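Local coordinates for stringent starvation protein A homolog (Haemophilus influenzae, PDB 3LYK), which probably binds the RNA polymerase holoenzyme, but not the core enzyme, in an equimolar complex and has the glutathione S-transferase fold, at residues Asp15-Gln20 and Phe66-Ile71; Ala93-Leu98 and Gly151-Tyr156; Pro159-Leu164 and Ala181-Val186. All blocks are in the same frame, centred on the assembly; numbering follows the deposited sequence.

Overall arrangement
Interaction 1 pairs two helix starts of the thioredoxin-like N-terminal domain, whereas interactions 2 and 3 lie in the helical C-terminal domain and share helix 152-165. The three are close neighbours: centres are about 13 Å apart for interactions 1 and 2, about 15 Å for 2 and 3, and about 17 Å for 1 and 3. Q20 and R69 of interaction 1 pack on Y156 of interaction 2, and I16 and H19 pack on P159 of interaction 3, so helix 152-165, part of the C-terminal domain, packs against the N-terminal one. D154 OD1 and Y182 OH, 2.6 Å apart, tie interaction 2 to interaction 3. The second subunit touches interactions 1 and 2.

Interaction 1: residues Asp15-Gln20 and Phe66-Ile71; sequences DIYCHQ and FNSRII
A small, buried polar contact joins Q20 to S68 where two helices begin side by side in the N-terminal domain. The hydroxyl S68 OG donates a 2.8 Å hydrogen bond to Q20 OE1, meeting the amide oxygen almost head-on, with a C=O...donor angle of 169°. Q20 reaches it with CG anti to its carbonyl carbon (chi1 -61°) and an extended chain beyond. The other end of the same amide is also held: Q20 NE2 is hydrogen-bonded to Y107 OH of helix 89-115. Having partners at both its oxygen and its nitrogen should fix the flip of the amide, and the side chain thereby bridges the two domains. Y17 adds the second touch, its CD1 lying 3.7 Å from S68 OG in an oblique approach to the ring, while S68 CB sits 3.7 Å from the backbone oxygen Y17 O.

This domain has the thioredoxin-like fold of the glutathione S-transferase superfamily, in which helices 16-27 and 68-78 pack together against the four-stranded sheet. Both helices are capped at their first turn by a side chain. D15 OD2 accepts from C18 N at 3.0 Å on its anti side, 22° out of the carboxylate plane. N67 OD1 accepts a hydrogen bond from I70 N, also at 3.0 Å, in the carbonyl plane.

One face of the Y17 ring is overlain near its rim by CG2 of the preceding I16, and its hydroxyl bonds to E103 of helix 89-115. F66, N67, R69 and I70 face the second subunit; R69 packs against its own counterpart there, and F66 and I70 lie on L97 of that subunit.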
loop_
_atom_site.group_PDB
_atom_site.type_symbol
_atom_site.label_atom_id
_atom_site.label_comp_id
_atom_site.label_asym_id
_atom_site.label_seq_id
_atom_site.Cartn_x
_atom_site.Cartn_y
_atom_site.Cartn_z
ATOM N N ASP B 15 -1.726 15.788 11.126
ATOM C CA ASP B 15 -1.776 14.399 10.667
ATOM C C ASP B 15 -0.474 14.033 9.909
ATOM O O ASP B 15 -0.064 14.746 9.000
ATOM C CB ASP B 15 -3.033 14.203 9.816
ATOM C CG ASP B 15 -3.147 12.797 9.257
ATOM O OD1 ASP B 15 -3.561 11.906 10.004
ATOM O OD2 ASP B 15 -2.788 12.567 8.081
ATOM N N ILE B 16 0.174 12.945 10.310
ATOM C CA ILE B 16 1.480 12.568 9.781
ATOM C C ILE B 16 1.452 12.211 8.278
ATOM O O ILE B 16 2.402 12.517 7.533
ATOM C CB ILE B 16 2.144 11.469 10.663
ATOM C CG1 ILE B 16 3.596 11.256 10.270
ATOM C CG2 ILE B 16 1.342 10.116 10.668
ATOM C CD1 ILE B 16 4.363 10.470 11.277
ATOM N N TYR B 17 0.332 11.618 7.852
ATOM C CA TYR B 17 0.075 11.259 6.451
ATOM C C TYR B 17 -0.093 12.504 5.598
ATOM O O TYR B 17 0.383 12.529 4.462
ATOM C CB TYR B 17 -1.154 10.320 6.302
ATOM C CG TYR B 17 -0.973 9.071 7.158
ATOM C CD1 TYR B 17 -0.016 8.107 6.798
ATOM C CD2 TYR B 17 -1.717 8.878 8.340
ATOM C CE1 TYR B 17 0.200 6.981 7.583
ATOM C CE2 TYR B 17 -1.520 7.732 9.138
ATOM C CZ TYR B 17 -0.551 6.791 8.736
ATOM O OH TYR B 17 -0.283 5.666 9.484
ATOM N N CYS B 18 -0.736 13.544 6.144
ATOM C CA CYS B 18 -0.875 14.806 5.407
ATOM C C CYS B 18 0.518 15.425 5.293
ATOM O O CYS B 18 0.902 15.941 4.239
ATOM C CB CYS B 18 -1.856 15.761 6.118
ATOM S SG CYS B 18 -3.561 15.058 5.999
ATOM N N HIS B 19 1.290 15.306 6.355
ATOM C CA HIS B 19 2.645 15.857 6.320
ATOM C C HIS B 19 3.524 15.187 5.218
ATOM O O HIS B 19 4.199 15.872 4.445
ATOM C CB HIS B 19 3.282 15.797 7.711
ATOM C CG HIS B 19 4.543 16.595 7.814
ATOM N ND1 HIS B 19 5.336 16.599 8.940
ATOM C CD2 HIS B 19 5.155 17.412 6.913
ATOM C CE1 HIS B 19 6.393 17.367 8.725
ATOM N NE2 HIS B 19 6.306 17.867 7.499
ATOM N N GLN B 20 3.482 13.849 5.128
ATOM C CA GLN B 20 4.195 13.144 4.061
ATOM C C GLN B 20 3.876 13.737 2.666
ATOM O O GLN B 20 4.784 13.988 1.859
ATOM C CB GLN B 20 3.794 11.649 4.014
ATOM C CG GLN B 20 4.080 10.838 5.266
ATOM C CD GLN B 20 3.523 9.411 5.123
ATOM O OE1 GLN B 20 2.573 9.172 4.378
ATOM N NE2 GLN B 20 4.080 8.496 5.858
ATOM N N PHE B 66 -7.096 9.362 -2.437
ATOM C CA PHE B 66 -6.812 9.360 -1.002
ATOM C C PHE B 66 -5.871 8.214 -0.780
ATOM O O PHE B 66 -5.570 7.462 -1.739
ATOM C CB PHE B 66 -8.082 9.232 -0.153
ATOM C CG PHE B 66 -9.014 8.147 -0.617
ATOM C CD1 PHE B 66 -8.907 6.857 -0.101
ATOM C CD2 PHE B 66 -9.961 8.410 -1.608
ATOM C CE1 PHE B 66 -9.762 5.840 -0.541
ATOM C CE2 PHE B 66 -10.829 7.394 -2.055
ATOM C CZ PHE B 66 -10.714 6.117 -1.520
ATOM N N ASN B 67 -5.428 8.052 0.461
ATOM C CA ASN B 67 -4.259 7.238 0.809
ATOM C C ASN B 67 -2.957 7.895 0.378
ATOM O O ASN B 67 -2.701 8.115 -0.818
ATOM C CB ASN B 67 -4.352 5.789 0.260
ATOM C CG ASN B 67 -3.195 4.938 0.697
ATOM O OD1 ASN B 67 -2.104 5.034 0.140
ATOM N ND2 ASN B 67 -3.412 4.098 1.711
ATOM N N SER B 68 -2.102 8.166 1.361
ATOM C CA SER B 68 -0.934 8.987 1.104
ATOM C C SER B 68 0.077 8.241 0.232
ATOM O O SER B 68 0.720 8.853 -0.603
ATOM C CB SER B 68 -0.313 9.497 2.397
ATOM O OG SER B 68 0.226 8.425 3.115
ATOM N N ARG B 69 0.196 6.918 0.396
ATOM C CA ARG B 69 1.137 6.152 -0.472
ATOM C C ARG B 69 0.707 6.245 -1.955
ATOM O O ARG B 69 1.513 6.481 -2.830
ATOM C CB ARG B 69 1.274 4.688 0.018
ATOM C CG ARG B 69 1.829 3.715 -1.008
ATOM C CD ARG B 69 1.632 2.222 -0.533
ATOM N NE ARG B 69 0.218 1.856 -0.342
ATOM C CZ ARG B 69 -0.606 1.417 -1.301
ATOM N NH1 ARG B 69 -0.190 1.305 -2.548
ATOM N NH2 ARG B 69 -1.860 1.096 -1.019
ATOM N N ILE B 70 -0.568 6.111 -2.223
ATOM C CA ILE B 70 -1.056 6.209 -3.586
ATOM C C ILE B 70 -0.857 7.617 -4.130
ATOM O O ILE B 70 -0.469 7.813 -5.292
ATOM C CB ILE B 70 -2.539 5.830 -3.671
ATOM C CG1 ILE B 70 -2.686 4.331 -3.352
ATOM C CG2 ILE B 70 -3.113 6.129 -5.078
ATOM C CD1 ILE B 70 -4.091 3.828 -3.518
ATOM N N ILE B 71 -1.166 8.610 -3.298
ATOM C CA ILE B 71 -0.904 10.007 -3.688
ATOM C C ILE B 71 0.565 10.288 -4.018
ATOM O O ILE B 71 0.883 10.901 -5.047
ATOM C CB ILE B 71 -1.444 10.984 -2.602
ATOM C CG1 ILE B 71 -2.977 11.007 -2.695
ATOM C CG2 ILE B 71 -0.835 12.430 -2.780
ATOM C CD1 ILE B 71 -3.642 11.649 -1.451
#

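Interaction 2: residues Ala93-Leu98 and Gly151-Tyr156; sequences AKDRLL and GLVDCY
V153 meets D95 and L98, one turn apart on helix 89-115, near the beginning of helix 152-165. The second segment starts at G151, whose backbone nitrogen donates to D154 OD2 at 2.9 Å through the anti lone pair of that oxygen, closing the first turn. L152 turns its side chain to V24 of helix 16-27 and M99 of helix 89-115.

V153 follows and makes the whole direct contact. Its CG2 lies 3.7 Å from D95 CB and equally far from the backbone oxygen D95 O, so this methyl rests on the stem of the aspartate and the helix backbone beside it. The other branch, CG1, anti to the backbone nitrogen (chi1 180°), approaches L98 CG at 4.1 Å. Each of the two partners crosses V153 at about a right angle. These helices belong to the all-helical C-terminal domain of the glutathione S-transferase fold, and M99 and I102 of helix 89-115 extend the apolar surroundings of V153.

The buried carboxylate of D95 is engaged beyond the segments, OD1 accepting from N147 ND2. D154 comes next: its OD1 receives F145 N and a second partner on helix 176-187, while OD2 serves G151, so both oxygens have partners. C155 packs against I23 and V24 of helix 16-27. The Y156 ring has L152 O, from one turn earlier, at its edge and in its plane, and reaches R69 and M72 of helix 68-78 as well as M99.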
loop_
_atom_site.group_PDB
_atom_site.type_symbol
_atom_site.label_atom_id
_atom_site.label_comp_id
_atom_site.label_asym_id
_atom_site.label_seq_id
_atom_site.Cartn_x
_atom_site.Cartn_y
_atom_site.Cartn_z
ATOM N N ALA B 93 11.622 -1.911 -4.840
ATOM C CA ALA B 93 10.939 -2.857 -3.949
ATOM C C ALA B 93 11.492 -2.730 -2.522
ATOM O O ALA B 93 10.745 -2.754 -1.568
ATOM C CB ALA B 93 11.121 -4.321 -4.451
ATOM N N LYS B 94 12.801 -2.625 -2.380
ATOM C CA LYS B 94 13.363 -2.445 -1.020
ATOM C C LYS B 94 12.846 -1.177 -0.355
ATOM O O LYS B 94 12.491 -1.213 0.803
ATOM C CB LYS B 94 14.884 -2.489 -1.015
ATOM C CG LYS B 94 15.351 -3.806 -1.593
ATOM C CD LYS B 94 16.401 -4.489 -0.766
ATOM C CE LYS B 94 17.657 -4.526 -1.551
ATOM N NZ LYS B 94 17.587 -3.262 -2.299
ATOM N N ASP B 95 12.754 -0.077 -1.101
ATOM C CA ASP B 95 12.198 1.173 -0.531
ATOM C C ASP B 95 10.748 1.039 -0.131
ATOM O O ASP B 95 10.324 1.571 0.915
ATOM C CB ASP B 95 12.351 2.331 -1.514
ATOM C CG ASP B 95 13.785 2.810 -1.594
ATOM O OD1 ASP B 95 14.613 2.335 -0.774
ATOM O OD2 ASP B 95 14.090 3.643 -2.461
ATOM N N ARG B 96 9.968 0.361 -0.970
ATOM C CA ARG B 96 8.569 0.109 -0.645
ATOM C C ARG B 96 8.420 -0.712 0.626
ATOM O O ARG B 96 7.511 -0.470 1.452
ATOM C CB ARG B 96 7.838 -0.580 -1.816
ATOM C CG ARG B 96 7.472 0.386 -2.981
ATOM C CD ARG B 96 6.474 -0.240 -3.911
ATOM N NE ARG B 96 6.191 0.652 -5.029
ATOM C CZ ARG B 96 6.641 0.467 -6.271
ATOM N NH1 ARG B 96 7.403 -0.600 -6.570
ATOM N NH2 ARG B 96 6.306 1.335 -7.230
ATOM N N LEU B 97 9.272 -1.730 0.759
ATOM C CA LEU B 97 9.186 -2.620 1.925
ATOM C C LEU B 97 9.590 -1.865 3.208
ATOM O O LEU B 97 8.967 -2.013 4.267
ATOM C CB LEU B 97 10.079 -3.842 1.727
ATOM C CG LEU B 97 9.734 -4.964 2.717
ATOM C CD1 LEU B 97 8.314 -5.424 2.525
ATOM C CD2 LEU B 97 10.694 -6.160 2.606
ATOM N N LEU B 98 10.626 -1.041 3.080
ATOM C CA LEU B 98 11.078 -0.158 4.164
ATOM C C LEU B 98 9.966 0.771 4.637
ATOM O O LEU B 98 9.717 0.906 5.834
ATOM C CB LEU B 98 12.266 0.651 3.647
ATOM C CG LEU B 98 13.369 1.160 4.539
ATOM C CD1 LEU B 98 13.608 0.181 5.688
ATOM C CD2 LEU B 98 14.603 1.246 3.656
ATOM N N GLY B 151 14.513 10.724 -0.663
ATOM C CA GLY B 151 13.416 10.095 -1.407
ATOM C C GLY B 151 12.209 9.854 -0.547
ATOM O O GLY B 151 12.160 10.335 0.613
ATOM N N LEU B 152 11.255 9.071 -1.084
ATOM C CA LEU B 152 10.008 8.772 -0.375
ATOM C C LEU B 152 10.198 8.135 0.994
ATOM O O LEU B 152 9.383 8.372 1.875
ATOM C CB LEU B 152 9.040 7.939 -1.237
ATOM C CG LEU B 152 8.518 8.565 -2.541
ATOM C CD1 LEU B 152 7.459 7.619 -3.239
ATOM C CD2 LEU B 152 7.919 9.970 -2.314
ATOM N N VAL B 153 11.227 7.307 1.181
ATOM C CA VAL B 153 11.468 6.721 2.527
ATOM C C VAL B 153 11.712 7.850 3.577
ATOM O O VAL B 153 11.187 7.817 4.702
ATOM C CB VAL B 153 12.672 5.742 2.506
ATOM C CG1 VAL B 153 12.923 5.143 3.892
ATOM C CG2 VAL B 153 12.434 4.593 1.441
ATOM N N ASP B 154 12.469 8.860 3.184
ATOM C CA ASP B 154 12.710 10.031 4.053
ATOM C C ASP B 154 11.413 10.805 4.317
ATOM O O ASP B 154 11.244 11.365 5.400
ATOM C CB ASP B 154 13.777 10.923 3.420
ATOM C CG ASP B 154 15.049 10.160 3.151
ATOM O OD1 ASP B 154 15.732 9.773 4.130
ATOM O OD2 ASP B 154 15.334 9.873 1.954
ATOM N N CYS B 155 10.479 10.783 3.354
ATOM C CA CYS B 155 9.162 11.356 3.565
ATOM C C CYS B 155 8.363 10.573 4.601
ATOM O O CYS B 155 7.379 11.095 5.121
ATOM C CB CYS B 155 8.385 11.482 2.253
ATOM S SG CYS B 155 9.262 12.561 1.076
ATOM N N TYR B 156 8.772 9.334 4.899
ATOM C CA TYR B 156 8.151 8.605 6.008
ATOM C C TYR B 156 8.913 8.875 7.318
ATOM O O TYR B 156 8.306 8.998 8.363
ATOM C CB TYR B 156 8.122 7.062 5.762
ATOM C CG TYR B 156 6.950 6.572 4.923
ATOM C CD1 TYR B 156 6.872 6.888 3.562
ATOM C CD2 TYR B 156 5.932 5.790 5.482
ATOM C CE1 TYR B 156 5.812 6.467 2.779
ATOM C CE2 TYR B 156 4.834 5.346 4.678
ATOM C CZ TYR B 156 4.801 5.693 3.338
ATOM O OH TYR B 156 3.774 5.303 2.513
#

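Interaction 3: residues Pro159-Leu164 and Ala181-Val186; sequences PLLWKL and AYMERV
L161 presses the methyl CD1 against the edge of the Y182 ring, near its plane, 3.6 Å from Y182 CD2 and 3.7 Å from Y182 CE2. Both residues sit in the helical C-terminal domain of the glutathione S-transferase fold, where helix 152-165 packs on helix 176-187. The leucine and tyrosine side chains cross at about a right angle, an aliphatic branch butting against an aromatic rim and not lying over its face.

The same methyl serves a second neighbour, reaching 4.0 Å from CG of M183, a selenomethionine. L161 therefore fits against the two consecutive side chains Y182 and M183 and supplies nearly all the surface that residues 159-164 bury here. It does so with CG anti to its carbonyl carbon (chi1 -66°), which sends the branch across toward the partner helix. L132 of helix 118-134 also packs on it.

Y182 is held on more than one side. V186, one turn farther along the helix, lays CG1 3.6 Å above one ring face, displaced toward the rim. F139 meets the ring with planes at about 40°, and F145 touches it too. The hydroxyl bonds to D154 OD1 near the start of helix 152-165, so Y182 joins the two helices by a polar link as well as by its rim.

On the flank of the contact, W162 stands edge-to-face with F187 and with F192, and its ring meets that of H19 in the N-terminal domain. M183 bends at its third torsion (chi3 86°), bringing the terminal methyl CE to 3.9 Å from the backbone oxygen L161 O.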
loop_
_atom_site.group_PDB
_atom_site.type_symbol
_atom_site.label_atom_id
_atom_site.label_comp_id
_atom_site.label_asym_id
_atom_site.label_seq_id
_atom_site.Cartn_x
_atom_site.Cartn_y
_atom_site.Cartn_z
ATOM N N PRO B 159 8.754 13.102 8.962
ATOM C CA PRO B 159 7.601 13.527 9.725
ATOM C C PRO B 159 7.575 12.889 11.111
ATOM O O PRO B 159 7.044 13.487 12.056
ATOM C CB PRO B 159 6.417 13.016 8.879
ATOM C CG PRO B 159 6.928 13.136 7.500
ATOM C CD PRO B 159 8.348 12.599 7.636
ATOM N N LEU B 160 8.110 11.678 11.213
ATOM C CA LEU B 160 8.102 10.957 12.485
ATOM C C LEU B 160 9.103 11.565 13.483
ATOM O O LEU B 160 8.784 11.726 14.655
ATOM C CB LEU B 160 8.405 9.477 12.277
ATOM C CG LEU B 160 8.553 8.691 13.581
ATOM C CD1 LEU B 160 7.857 7.375 13.466
ATOM C CD2 LEU B 160 10.043 8.492 13.853
ATOM N N LEU B 161 10.304 11.888 13.003
ATOM C CA LEU B 161 11.323 12.549 13.811
ATOM C C LEU B 161 10.883 13.973 14.234
ATOM O O LEU B 161 11.122 14.383 15.357
ATOM C CB LEU B 161 12.628 12.589 13.053
ATOM C CG LEU B 161 13.219 11.188 12.827
ATOM C CD1 LEU B 161 14.465 11.287 12.011
ATOM C CD2 LEU B 161 13.561 10.448 14.179
ATOM N N TRP B 162 10.213 14.679 13.324
ATOM C CA TRP B 162 9.648 15.952 13.581
ATOM C C TRP B 162 8.662 15.876 14.746
ATOM O O TRP B 162 8.726 16.700 15.662
ATOM C CB TRP B 162 8.948 16.465 12.343
ATOM C CG TRP B 162 8.374 17.848 12.493
ATOM C CD1 TRP B 162 7.026 18.202 12.501
ATOM C CD2 TRP B 162 9.110 19.078 12.591
ATOM N NE1 TRP B 162 6.908 19.568 12.578
ATOM C CE2 TRP B 162 8.157 20.132 12.653
ATOM C CE3 TRP B 162 10.478 19.390 12.661
ATOM C CZ2 TRP B 162 8.530 21.498 12.783
ATOM C CZ3 TRP B 162 10.849 20.749 12.776
ATOM C CH2 TRP B 162 9.865 21.780 12.830
ATOM N N LYS B 163 7.770 14.887 14.728
ATOM C CA LYS B 163 6.825 14.739 15.822
ATOM C C LYS B 163 7.502 14.374 17.126
ATOM O O LYS B 163 7.115 14.911 18.179
ATOM C CB LYS B 163 5.709 13.759 15.502
ATOM C CG LYS B 163 4.636 14.403 14.626
ATOM C CD LYS B 163 3.498 13.443 14.382
ATOM C CE LYS B 163 2.428 14.059 13.539
ATOM N NZ LYS B 163 1.533 14.937 14.346
ATOM N N LEU B 164 8.493 13.482 17.066
ATOM C CA LEU B 164 9.217 13.089 18.268
ATOM C C LEU B 164 9.943 14.304 18.876
ATOM O O LEU B 164 9.840 14.530 20.078
ATOM C CB LEU B 164 10.245 11.977 17.992
ATOM C CG LEU B 164 9.668 10.581 17.712
ATOM C CD1 LEU B 164 10.799 9.629 17.415
ATOM C CD2 LEU B 164 8.825 10.114 18.914
ATOM N N ALA B 181 22.536 14.464 12.875
ATOM C CA ALA B 181 23.000 14.843 11.539
ATOM C C ALA B 181 21.875 14.615 10.479
ATOM O O ALA B 181 21.628 15.477 9.628
ATOM C CB ALA B 181 24.334 14.099 11.167
ATOM N N TYR B 182 21.188 13.479 10.544
ATOM C CA TYR B 182 20.091 13.199 9.589
ATOM C C TYR B 182 18.967 14.238 9.720
ATOM O O TYR B 182 18.458 14.758 8.729
ATOM C CB TYR B 182 19.538 11.772 9.830
ATOM C CG TYR B 182 18.365 11.414 8.956
ATOM C CD1 TYR B 182 18.553 11.136 7.589
ATOM C CD2 TYR B 182 17.058 11.385 9.486
ATOM C CE1 TYR B 182 17.456 10.799 6.769
ATOM C CE2 TYR B 182 15.956 11.044 8.688
ATOM C CZ TYR B 182 16.161 10.752 7.331
ATOM O OH TYR B 182 15.077 10.449 6.556
HETATM N N MSE B 183 18.594 14.540 10.958
HETATM C CA MSE B 183 17.584 15.544 11.214
HETATM C C MSE B 183 17.881 16.865 10.580
HETATM O O MSE B 183 16.996 17.438 9.944
HETATM C CB MSE B 183 17.321 15.692 12.712
HETATM C CG MSE B 183 16.422 14.566 13.210
HETATM SE SE MSE B 183 16.223 14.521 15.166
HETATM C CE MSE B 183 14.797 15.743 15.419
ATOM N N GLU B 184 19.118 17.357 10.731
ATOM C CA GLU B 184 19.474 18.614 10.093
ATOM C C GLU B 184 19.352 18.484 8.567
ATOM O O GLU B 184 18.881 19.381 7.879
ATOM C CB GLU B 184 20.896 19.039 10.500
ATOM C CG GLU B 184 21.320 20.420 9.957
ATOM C CD GLU B 184 21.881 20.403 8.510
ATOM O OE1 GLU B 184 22.352 19.337 8.018
ATOM O OE2 GLU B 184 21.849 21.481 7.866
ATOM N N ARG B 185 19.790 17.350 8.041
ATOM C CA ARG B 185 19.810 17.141 6.586
ATOM C C ARG B 185 18.393 17.205 6.021
ATOM O O ARG B 185 18.148 17.829 4.987
ATOM C CB ARG B 185 20.420 15.773 6.331
ATOM C CG ARG B 185 20.835 15.492 4.944
ATOM C CD ARG B 185 21.611 14.138 5.003
ATOM N NE ARG B 185 22.866 14.295 5.716
ATOM C CZ ARG B 185 23.316 13.507 6.689
ATOM N NH1 ARG B 185 22.669 12.418 7.087
ATOM N NH2 ARG B 185 24.467 13.812 7.248
ATOM N N VAL B 186 17.436 16.610 6.723
ATOM C CA VAL B 186 16.046 16.630 6.199
ATOM C C VAL B 186 15.224 17.889 6.603
ATOM O O VAL B 186 14.512 18.454 5.739
ATOM C CB VAL B 186 15.278 15.304 6.479
ATOM C CG1 VAL B 186 16.040 14.113 5.879
ATOM C CG2 VAL B 186 15.072 15.050 7.994
#